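Local coordinates for methyltransferase (Pectobacterium atrosepticum SCRI1043, PDB 2P7I), which probably transfers methyl groups from S-adenosylmethionine to a substrate that remains unidentified, as a type 12 family methyltransferase, at residues Phe37-Arg42 / Gly134-Val140; Tyr177-Glu183 / Ser239-Leu243. Residues are numbered along the deposited sequence.

In the fold
Interactions 1 and 2 lie on opposite faces of one seven-stranded sheet, their centres about 15 Å apart. In interaction 1, the turn after helix 24-37 covers strand 135-142; in interaction 2, helix 179-188 covers the neighbouring, antiparallel strand 237-245. The strands are joined by a probable hydrogen bond, Leu-139 O to Leu-242 N, 2.9 Å. Packing also links the contacts: Phe-40 CD1 lies 3.4 Å from Leu-243 CD2, and Val-140 CG1 3.6 Å from Ser-239 CB. Both touch the second subunit. No cofactor is bound; in class I methyltransferases S-adenosylmethionine sits at the C-terminal ends of the first parallel strands, here probably 46-49 and 67-71.

Interaction 1: residues Phe37-Arg42 / Gly134-Val140; sequences FTPFFR and GGRLFLV
Phe-138 (chi1 m, chi2 78°) is the apolar centre, rising from an extended strand into the turn made by 37-42. Its CB sits over the face of the Phe-37 ring, a CH-pi contact 4.0 Å from the centroid, and its CD2 is 3.6 Å from Phe-37 CG. Phe-41 completes the aromatic cluster, with CD1 3.7 Å from Phe-138 CZ. Both ring pairs are oblique, planes at 52°, centroids 5.0 Å apart for Phe-37 and 5.3 Å for Phe-41. Phe-40 CB touches Phe-138 CE2 at 3.7 Å, and Val-140 CG2 meets the Phe-37 ring edge at CE1, 3.5 Å.

The segments run in opposite senses: Phe-37 CA is 7.2 Å from Phe-138 CA, Arg-42 CA 7.0 Å from Gly-135 CA. Residues 38-40 have helical angles, Phe-40 N bonds Phe-37 O at 2.9 Å, and the chain extends from Phe-41.

At the polar edge Arg-136, extended from chi2 onward, donates from NH1 to Phe-40 O (2.7 Å). Arg-42 (m, m, m) lays CD over its guanidinium face, 3.5 Å from Arg-136 NE. Arg-136 NH1 also bonds Pro-39 O of the second subunit, whose Phe-40 meets Phe-40 here. The contact is thus a helix-to-strand connection packed on one face of a Rossmann-like methyltransferase sheet, at a subunit interface.

Interaction 2: residues Tyr177-Glu183 / Ser239-Leu243; sequences YALDTLE and SIFLL
Helix 179-188 packs here against strand 237-245, the antiparallel strand inserted between 135-142 and 192-201 that distinguishes the class I methyltransferase sheet. The short axes of helix 179-183 and strand 240-243 run roughly the same way, 33° apart (signed crossing -33°), with a closest approach of 9.5 Å. Leu-179 CA lies 6.7 Å from Ile-240 CA, and Glu-183 CA 7.5 Å from Leu-242 CA.

Ile-240 and Leu-242 both point from the extended strand toward the helix, whereas Phe-241 points away, its ring meeting Phe-37 on the other side of the sheet. Ile-240 (p, t) pushes CD1 under the start of the helix: CD1 is 3.9 Å from Leu-182 CD2 and 4.4 Å from Tyr-177 CB. Its CG2 rests 3.7 Å from Leu-179 CG. Leu-242 (m, t) fits one turn further along, CD1 3.6 Å from Glu-183 CA and 3.9 Å from Leu-182 CG, CD2 4.0 Å from Leu-179 CD2. Leu-179 (m, t) and Leu-182 (t, p) therefore each touch both strand residues.

The helix begins with Ala-178 at the N-cap: Ala-178 N donates to Thr-181 OG1 (3.1 Å), and Leu-182 N bonds Ala-178 O (2.9 Å). Glu-183, extended through chi2, carries its carboxylate to Arg-196 and to Lys-154 of the third subunit; Tyr-177 OH bonds Asp-185. Across the segments the contact itself is purely apolar, a buried layer of aliphatic side chains between helix and sheet, as in the alpha-beta-alpha sandwich of Rossmann-like methyltransferases.

Interaction 1: residues Phe37-Arg42 / Gly134-Val140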
ATOM      1  N   PHE B  37      -5.210  21.805  -1.738  1.00 26.81           N
ATOM      2  CA  PHE B  37      -5.142  22.642  -2.948  1.00 27.03           C
ATOM      3  C   PHE B  37      -4.125  23.781  -2.847  1.00 26.12           C
ATOM      4  O   PHE B  37      -3.560  24.212  -3.848  1.00 28.25           O
ATOM      5  CB  PHE B  37      -6.495  23.308  -3.189  1.00 24.70           C
ATOM      6  CG  PHE B  37      -7.633  22.373  -3.528  1.00 25.24           C
ATOM      7  CD1 PHE B  37      -7.452  21.017  -3.745  1.00 27.73           C
ATOM      8  CD2 PHE B  37      -8.922  22.900  -3.670  1.00 28.32           C
ATOM      9  CE1 PHE B  37      -8.516  20.190  -4.077  1.00 27.66           C
ATOM     10  CE2 PHE B  37     -10.012  22.082  -4.022  1.00 28.78           C
ATOM     11  CZ  PHE B  37      -9.816  20.731  -4.200  1.00 23.95           C
ATOM     12  N   THR B  38      -3.935  24.289  -1.634  1.00 28.56           N
ATOM     13  CA  THR B  38      -3.241  25.563  -1.416  1.00 27.47           C
ATOM     14  C   THR B  38      -1.868  25.683  -2.086  1.00 26.55           C
ATOM     15  O   THR B  38      -1.604  26.681  -2.735  1.00 27.52           O
ATOM     16  CB  THR B  38      -3.175  25.905   0.074  1.00 29.94           C
ATOM     17  OG1 THR B  38      -4.507  26.195   0.526  1.00 30.69           O
ATOM     18  CG2 THR B  38      -2.310  27.145   0.310  1.00 31.92           C
ATOM     19  N   PRO B  39      -1.004  24.664  -1.972  1.00 28.59           N
ATOM     20  CA  PRO B  39       0.303  24.779  -2.595  1.00 29.22           C
ATOM     21  C   PRO B  39       0.285  24.886  -4.132  1.00 31.51           C
ATOM     22  O   PRO B  39       1.282  25.294  -4.735  1.00 30.52           O
ATOM     23  CB  PRO B  39       1.017  23.486  -2.190  1.00 29.70           C
ATOM     24  CG  PRO B  39       0.193  22.871  -1.160  1.00 32.74           C
ATOM     25  CD  PRO B  39      -1.179  23.390  -1.263  1.00 30.90           C
ATOM     26  N   PHE B  40      -0.821  24.490  -4.747  1.00 30.19           N
ATOM     27  CA  PHE B  40      -0.933  24.452  -6.197  1.00 27.94           C
ATOM     28  C   PHE B  40      -1.674  25.621  -6.817  1.00 28.31           C
ATOM     29  O   PHE B  40      -1.645  25.769  -8.049  1.00 28.38           O
ATOM     30  CB  PHE B  40      -1.669  23.181  -6.634  1.00 28.73           C
ATOM     31  CG  PHE B  40      -1.016  21.908  -6.184  1.00 29.51           C
ATOM     32  CD1 PHE B  40       0.245  21.584  -6.649  1.00 32.28           C
ATOM     33  CD2 PHE B  40      -1.672  21.015  -5.326  1.00 29.42           C
ATOM     34  CE1 PHE B  40       0.861  20.393  -6.283  1.00 38.10           C
ATOM     35  CE2 PHE B  40      -1.073  19.834  -4.950  1.00 34.98           C
ATOM     36  CZ  PHE B  40       0.191  19.515  -5.425  1.00 39.00           C
ATOM     37  N   PHE B  41      -2.364  26.418  -6.005  1.00 28.81           N
ATOM     38  CA  PHE B  41      -3.146  27.545  -6.508  1.00 29.48           C
ATOM     39  C   PHE B  41      -2.283  28.452  -7.370  1.00 32.57           C
ATOM     40  O   PHE B  41      -1.117  28.702  -7.054  1.00 31.71           O
ATOM     41  CB  PHE B  41      -3.746  28.374  -5.381  1.00 28.43           C
ATOM     42  CG  PHE B  41      -5.003  27.803  -4.749  1.00 29.95           C
ATOM     43  CD1 PHE B  41      -5.988  27.160  -5.491  1.00 30.36           C
ATOM     44  CD2 PHE B  41      -5.232  27.994  -3.389  1.00 29.70           C
ATOM     45  CE1 PHE B  41      -7.165  26.690  -4.876  1.00 28.73           C
ATOM     46  CE2 PHE B  41      -6.372  27.518  -2.774  1.00 31.40           C
ATOM     47  CZ  PHE B  41      -7.344  26.863  -3.509  1.00 30.06           C
ATOM     48  N   ARG B  42      -2.861  28.884  -8.488  1.00 31.23           N
ATOM     49  CA  ARG B  42      -2.260  29.870  -9.371  1.00 33.20           C
ATOM     50  C   ARG B  42      -2.762  31.264  -9.031  1.00 31.23           C
ATOM     51  O   ARG B  42      -3.914  31.436  -8.638  1.00 32.65           O
ATOM     52  CB  ARG B  42      -2.701  29.604 -10.806  1.00 32.99           C
ATOM     53  CG  ARG B  42      -2.413  28.241 -11.345  1.00 36.52           C
ATOM     54  CD  ARG B  42      -1.011  28.156 -11.812  1.00 40.76           C
ATOM     55  NE  ARG B  42      -0.812  29.185 -12.807  1.00 51.35           N
ATOM     56  CZ  ARG B  42       0.352  29.741 -13.101  1.00 62.68           C
ATOM     57  NH1 ARG B  42       1.470  29.344 -12.492  1.00 72.33           N
ATOM     58  NH2 ARG B  42       0.394  30.702 -14.019  1.00 61.65           N
ATOM     59  N   GLY B 134      -1.742  28.046 -18.523  1.00 31.63           N
ATOM     60  CA  GLY B 134      -1.135  27.880 -17.204  1.00 31.23           C
ATOM     61  C   GLY B 134      -2.124  27.539 -16.109  1.00 28.26           C
ATOM     62  O   GLY B 134      -1.737  27.345 -14.969  1.00 31.10           O
ATOM     63  N   GLY B 135      -3.406  27.498 -16.454  1.00 29.09           N
ATOM     64  CA  GLY B 135      -4.451  27.265 -15.475  1.00 28.07           C
ATOM     65  C   GLY B 135      -4.457  25.828 -14.972  1.00 28.73           C
ATOM     66  O   GLY B 135      -3.962  24.923 -15.632  1.00 27.31           O
ATOM     67  N   ARG B 136      -5.014  25.641 -13.784  1.00 26.59           N
ATOM     68  CA  ARG B 136      -5.058  24.346 -13.139  1.00 26.84           C
ATOM     69  C   ARG B 136      -6.484  23.953 -12.747  1.00 26.39           C
ATOM     70  O   ARG B 136      -7.220  24.754 -12.208  1.00 27.34           O
ATOM     71  CB  ARG B 136      -4.138  24.356 -11.914  1.00 29.11           C
ATOM     72  CG  ARG B 136      -2.662  24.374 -12.327  1.00 26.90           C
ATOM     73  CD  ARG B 136      -1.734  24.507 -11.154  1.00 29.43           C
ATOM     74  NE  ARG B 136      -0.360  24.684 -11.620  1.00 29.77           N
ATOM     75  CZ  ARG B 136       0.674  24.887 -10.827  1.00 30.98           C
ATOM     76  NH1 ARG B 136       0.503  24.936  -9.528  1.00 32.96           N
ATOM     77  NH2 ARG B 136       1.880  25.066 -11.346  1.00 32.85           N
ATOM     78  N   LEU B 137      -6.804  22.676 -12.989  1.00 24.50           N
ATOM     79  CA  LEU B 137      -8.005  22.045 -12.552  1.00 24.05           C
ATOM     80  C   LEU B 137      -7.706  21.239 -11.310  1.00 25.55           C
ATOM     81  O   LEU B 137      -6.692  20.479 -11.270  1.00 27.99           O
ATOM     82  CB  LEU B 137      -8.569  21.130 -13.657  1.00 26.23           C
ATOM     83  CG  LEU B 137      -9.735  20.221 -13.221  1.00 24.01           C
ATOM     84  CD1 LEU B 137     -11.061  21.028 -12.847  1.00 21.37           C
ATOM     85  CD2 LEU B 137      -9.970  19.131 -14.260  1.00 25.95           C
ATOM     86  N   PHE B 138      -8.557  21.477 -10.302  1.00 26.67           N
ATOM     87  CA  PHE B 138      -8.557  20.765  -9.035  1.00 26.09           C
ATOM     88  C   PHE B 138      -9.711  19.800  -9.032  1.00 25.44           C
ATOM     89  O   PHE B 138     -10.858  20.156  -8.683  1.00 25.78           O
ATOM     90  CB  PHE B 138      -8.647  21.747  -7.893  1.00 28.22           C
ATOM     91  CG  PHE B 138      -7.485  22.682  -7.837  1.00 28.84           C
ATOM     92  CD1 PHE B 138      -7.407  23.763  -8.714  1.00 25.01           C
ATOM     93  CD2 PHE B 138      -6.466  22.489  -6.904  1.00 26.04           C
ATOM     94  CE1 PHE B 138      -6.308  24.613  -8.704  1.00 26.01           C
ATOM     95  CE2 PHE B 138      -5.378  23.339  -6.853  1.00 29.09           C
ATOM     96  CZ  PHE B 138      -5.278  24.398  -7.770  1.00 28.11           C
ATOM     97  N   LEU B 139      -9.394  18.563  -9.379  1.00 25.24           N
ATOM     98  CA  LEU B 139     -10.375  17.511  -9.598  1.00 24.83           C
ATOM     99  C   LEU B 139     -10.411  16.526  -8.438  1.00 25.39           C
ATOM    100  O   LEU B 139      -9.476  15.800  -8.216  1.00 28.97           O
ATOM    101  CB  LEU B 139     -10.063  16.742 -10.910  1.00 25.57           C
ATOM    102  CG  LEU B 139     -10.973  15.572 -11.268  1.00 26.61           C
ATOM    103  CD1 LEU B 139     -12.442  16.050 -11.443  1.00 25.21           C
ATOM    104  CD2 LEU B 139     -10.480  14.920 -12.586  1.00 24.23           C
ATOM    105  N   VAL B 140     -11.511  16.521  -7.699  1.00 24.18           N
ATOM    106  CA  VAL B 140     -11.578  15.690  -6.473  1.00 26.04           C
ATOM    107  C   VAL B 140     -12.873  14.902  -6.484  1.00 26.87           C
ATOM    108  O   VAL B 140     -13.905  15.458  -6.686  1.00 26.96           O
ATOM    109  CB  VAL B 140     -11.450  16.514  -5.170  1.00 28.28           C
ATOM    110  CG1 VAL B 140     -11.549  15.616  -3.943  1.00 30.04           C
ATOM    111  CG2 VAL B 140     -10.135  17.294  -5.135  1.00 25.68           C
TER
HETATM  112  O   HOH W   1       2.478  26.221  -7.095  1.00 45.95           O

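Interaction 2: residues Tyr177-Glu183 / Ser239-Leu243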
ATOM      1  N   TYR B 177     -15.477   6.624  -8.590  1.00 22.49           N
ATOM      2  CA  TYR B 177     -14.109   6.656  -9.080  1.00 22.75           C
ATOM      3  C   TYR B 177     -13.091   6.096  -8.136  1.00 27.80           C
ATOM      4  O   TYR B 177     -13.202   6.174  -6.935  1.00 25.47           O
ATOM      5  CB  TYR B 177     -13.692   8.092  -9.378  1.00 23.45           C
ATOM      6  CG  TYR B 177     -14.302   8.657 -10.671  1.00 27.34           C
ATOM      7  CD1 TYR B 177     -13.847   8.243 -11.909  1.00 26.12           C
ATOM      8  CD2 TYR B 177     -15.347   9.575 -10.632  1.00 28.99           C
ATOM      9  CE1 TYR B 177     -14.387   8.761 -13.092  1.00 24.02           C
ATOM     10  CE2 TYR B 177     -15.883  10.090 -11.797  1.00 27.92           C
ATOM     11  CZ  TYR B 177     -15.393   9.695 -13.013  1.00 28.70           C
ATOM     12  OH  TYR B 177     -15.905  10.196 -14.174  1.00 25.03           O
ATOM     13  N   ALA B 178     -12.047   5.577  -8.735  1.00 24.42           N
ATOM     14  CA  ALA B 178     -10.755   5.329  -8.046  1.00 23.82           C
ATOM     15  C   ALA B 178      -9.704   6.060  -8.895  1.00 22.56           C
ATOM     16  O   ALA B 178     -10.028   6.630  -9.971  1.00 25.41           O
ATOM     17  CB  ALA B 178     -10.462   3.811  -7.952  1.00 24.81           C
ATOM     18  N   LEU B 179      -8.456   6.038  -8.467  1.00 25.84           N
ATOM     19  CA  LEU B 179      -7.411   6.746  -9.219  1.00 28.76           C
ATOM     20  C   LEU B 179      -7.294   6.259 -10.649  1.00 29.15           C
ATOM     21  O   LEU B 179      -6.989   7.039 -11.569  1.00 27.34           O
ATOM     22  CB  LEU B 179      -6.096   6.686  -8.473  1.00 28.98           C
ATOM     23  CG  LEU B 179      -5.945   7.642  -7.273  1.00 30.28           C
ATOM     24  CD1 LEU B 179      -4.885   7.143  -6.333  1.00 30.05           C
ATOM     25  CD2 LEU B 179      -5.584   9.030  -7.753  1.00 23.82           C
ATOM     26  N   ASP B 180      -7.547   4.978 -10.878  1.00 29.38           N
ATOM     27  CA  ASP B 180      -7.407   4.449 -12.221  1.00 26.36           C
ATOM     28  C   ASP B 180      -8.444   5.012 -13.200  1.00 25.08           C
ATOM     29  O   ASP B 180      -8.097   5.477 -14.328  1.00 26.67           O
ATOM     30  CB  ASP B 180      -7.308   2.893 -12.233  1.00 26.08           C
ATOM     31  CG  ASP B 180      -8.612   2.163 -11.865  1.00 33.46           C
ATOM     32  OD1 ASP B 180      -9.289   2.550 -10.889  1.00 31.19           O
ATOM     33  OD2 ASP B 180      -8.924   1.135 -12.515  1.00 28.21           O
ATOM     34  N   THR B 181      -9.716   5.006 -12.796  1.00 25.98           N
ATOM     35  CA  THR B 181     -10.766   5.421 -13.676  1.00 23.70           C
ATOM     36  C   THR B 181     -10.855   6.946 -13.750  1.00 24.95           C
ATOM     37  O   THR B 181     -11.230   7.512 -14.766  1.00 24.79           O
ATOM     38  CB  THR B 181     -12.124   4.847 -13.185  1.00 22.14           C
ATOM     39  OG1 THR B 181     -12.267   5.107 -11.776  1.00 25.28           O
ATOM     40  CG2 THR B 181     -12.184   3.313 -13.450  1.00 21.75           C
ATOM     41  N   LEU B 182     -10.550   7.622 -12.652  1.00 24.74           N
ATOM     42  CA  LEU B 182     -10.480   9.088 -12.673  1.00 25.31           C
ATOM     43  C   LEU B 182      -9.393   9.636 -13.632  1.00 25.71           C
ATOM     44  O   LEU B 182      -9.680  10.481 -14.448  1.00 24.14           O
ATOM     45  CB  LEU B 182     -10.316   9.632 -11.238  1.00 24.05           C
ATOM     46  CG  LEU B 182     -10.522  11.157 -11.059  1.00 25.59           C
ATOM     47  CD1 LEU B 182     -11.914  11.608 -11.522  1.00 25.10           C
ATOM     48  CD2 LEU B 182     -10.277  11.601  -9.557  1.00 25.38           C
ATOM     49  N   GLU B 183      -8.169   9.130 -13.567  1.00 24.71           N
ATOM     50  CA  GLU B 183      -7.127   9.531 -14.503  1.00 23.56           C
ATOM     51  C   GLU B 183      -7.498   9.148 -15.923  1.00 25.24           C
ATOM     52  O   GLU B 183      -7.243   9.907 -16.847  1.00 27.87           O
ATOM     53  CB  GLU B 183      -5.744   9.012 -14.102  1.00 25.58           C
ATOM     54  CG  GLU B 183      -4.699   9.475 -15.073  1.00 27.21           C
ATOM     55  CD  GLU B 183      -3.305   9.446 -14.573  1.00 31.07           C
ATOM     56  OE1 GLU B 183      -3.075   9.107 -13.396  1.00 29.43           O
ATOM     57  OE2 GLU B 183      -2.431   9.834 -15.363  1.00 29.97           O
ATOM     58  N   SER B 239     -11.013  10.822  -0.336  1.00 25.42           N
ATOM     59  CA  SER B 239     -11.221  11.439  -1.653  1.00 27.00           C
ATOM     60  C   SER B 239      -9.906  11.416  -2.363  1.00 25.65           C
ATOM     61  O   SER B 239      -8.862  11.493  -1.768  1.00 25.38           O
ATOM     62  CB  SER B 239     -11.722  12.881  -1.540  1.00 27.29           C
ATOM     63  OG  SER B 239     -13.069  12.891  -1.097  1.00 31.24           O
ATOM     64  N   ILE B 240      -9.948  11.301  -3.683  1.00 24.81           N
ATOM     65  CA  ILE B 240      -8.732  11.326  -4.454  1.00 25.27           C
ATOM     66  C   ILE B 240      -8.744  12.617  -5.275  1.00 25.32           C
ATOM     67  O   ILE B 240      -9.828  13.188  -5.576  1.00 24.07           O
ATOM     68  CB  ILE B 240      -8.649  10.083  -5.388  1.00 25.79           C
ATOM     69  CG1 ILE B 240     -10.033   9.772  -6.004  1.00 27.09           C
ATOM     70  CG2 ILE B 240      -8.146   8.855  -4.611  1.00 27.47           C
ATOM     71  CD1 ILE B 240     -10.005   8.634  -7.036  1.00 32.18           C
ATOM     72  N   PHE B 241      -7.548  13.041  -5.644  1.00 27.96           N
ATOM     73  CA  PHE B 241      -7.286  14.396  -6.086  1.00 26.87           C
ATOM     74  C   PHE B 241      -6.303  14.306  -7.224  1.00 25.27           C
ATOM     75  O   PHE B 241      -5.164  13.828  -7.066  1.00 24.29           O
ATOM     76  CB  PHE B 241      -6.745  15.219  -4.881  1.00 28.58           C
ATOM     77  CG  PHE B 241      -6.139  16.567  -5.218  1.00 27.93           C
ATOM     78  CD1 PHE B 241      -6.603  17.353  -6.275  1.00 26.36           C
ATOM     79  CD2 PHE B 241      -5.122  17.074  -4.430  1.00 30.59           C
ATOM     80  CE1 PHE B 241      -5.994  18.581  -6.565  1.00 26.10           C
ATOM     81  CE2 PHE B 241      -4.549  18.322  -4.695  1.00 28.41           C
ATOM     82  CZ  PHE B 241      -4.950  19.055  -5.786  1.00 29.29           C
ATOM     83  N   LEU B 242      -6.769  14.703  -8.397  1.00 26.87           N
ATOM     84  CA  LEU B 242      -5.922  14.957  -9.527  1.00 24.10           C
ATOM     85  C   LEU B 242      -5.748  16.466  -9.813  1.00 25.93           C
ATOM     86  O   LEU B 242      -6.709  17.189  -9.965  1.00 22.83           O
ATOM     87  CB  LEU B 242      -6.461  14.272 -10.795  1.00 25.86           C
ATOM     88  CG  LEU B 242      -6.636  12.741 -10.825  1.00 27.12           C
ATOM     89  CD1 LEU B 242      -7.004  12.376 -12.328  1.00 24.43           C
ATOM     90  CD2 LEU B 242      -5.397  12.036 -10.406  1.00 30.28           C
ATOM     91  N   LEU B 243      -4.504  16.902  -9.903  1.00 25.67           N
ATOM     92  CA  LEU B 243      -4.168  18.245 -10.375  1.00 27.12           C
ATOM     93  C   LEU B 243      -3.901  18.139 -11.837  1.00 27.07           C
ATOM     94  O   LEU B 243      -3.015  17.395 -12.287  1.00 26.56           O
ATOM     95  CB  LEU B 243      -2.908  18.799  -9.693  1.00 28.75           C
ATOM     96  CG  LEU B 243      -2.611  20.287 -10.006  1.00 29.14           C
ATOM     97  CD1 LEU B 243      -3.663  21.190  -9.286  1.00 24.08           C
ATOM     98  CD2 LEU B 243      -1.194  20.626  -9.568  1.00 33.38           C
TER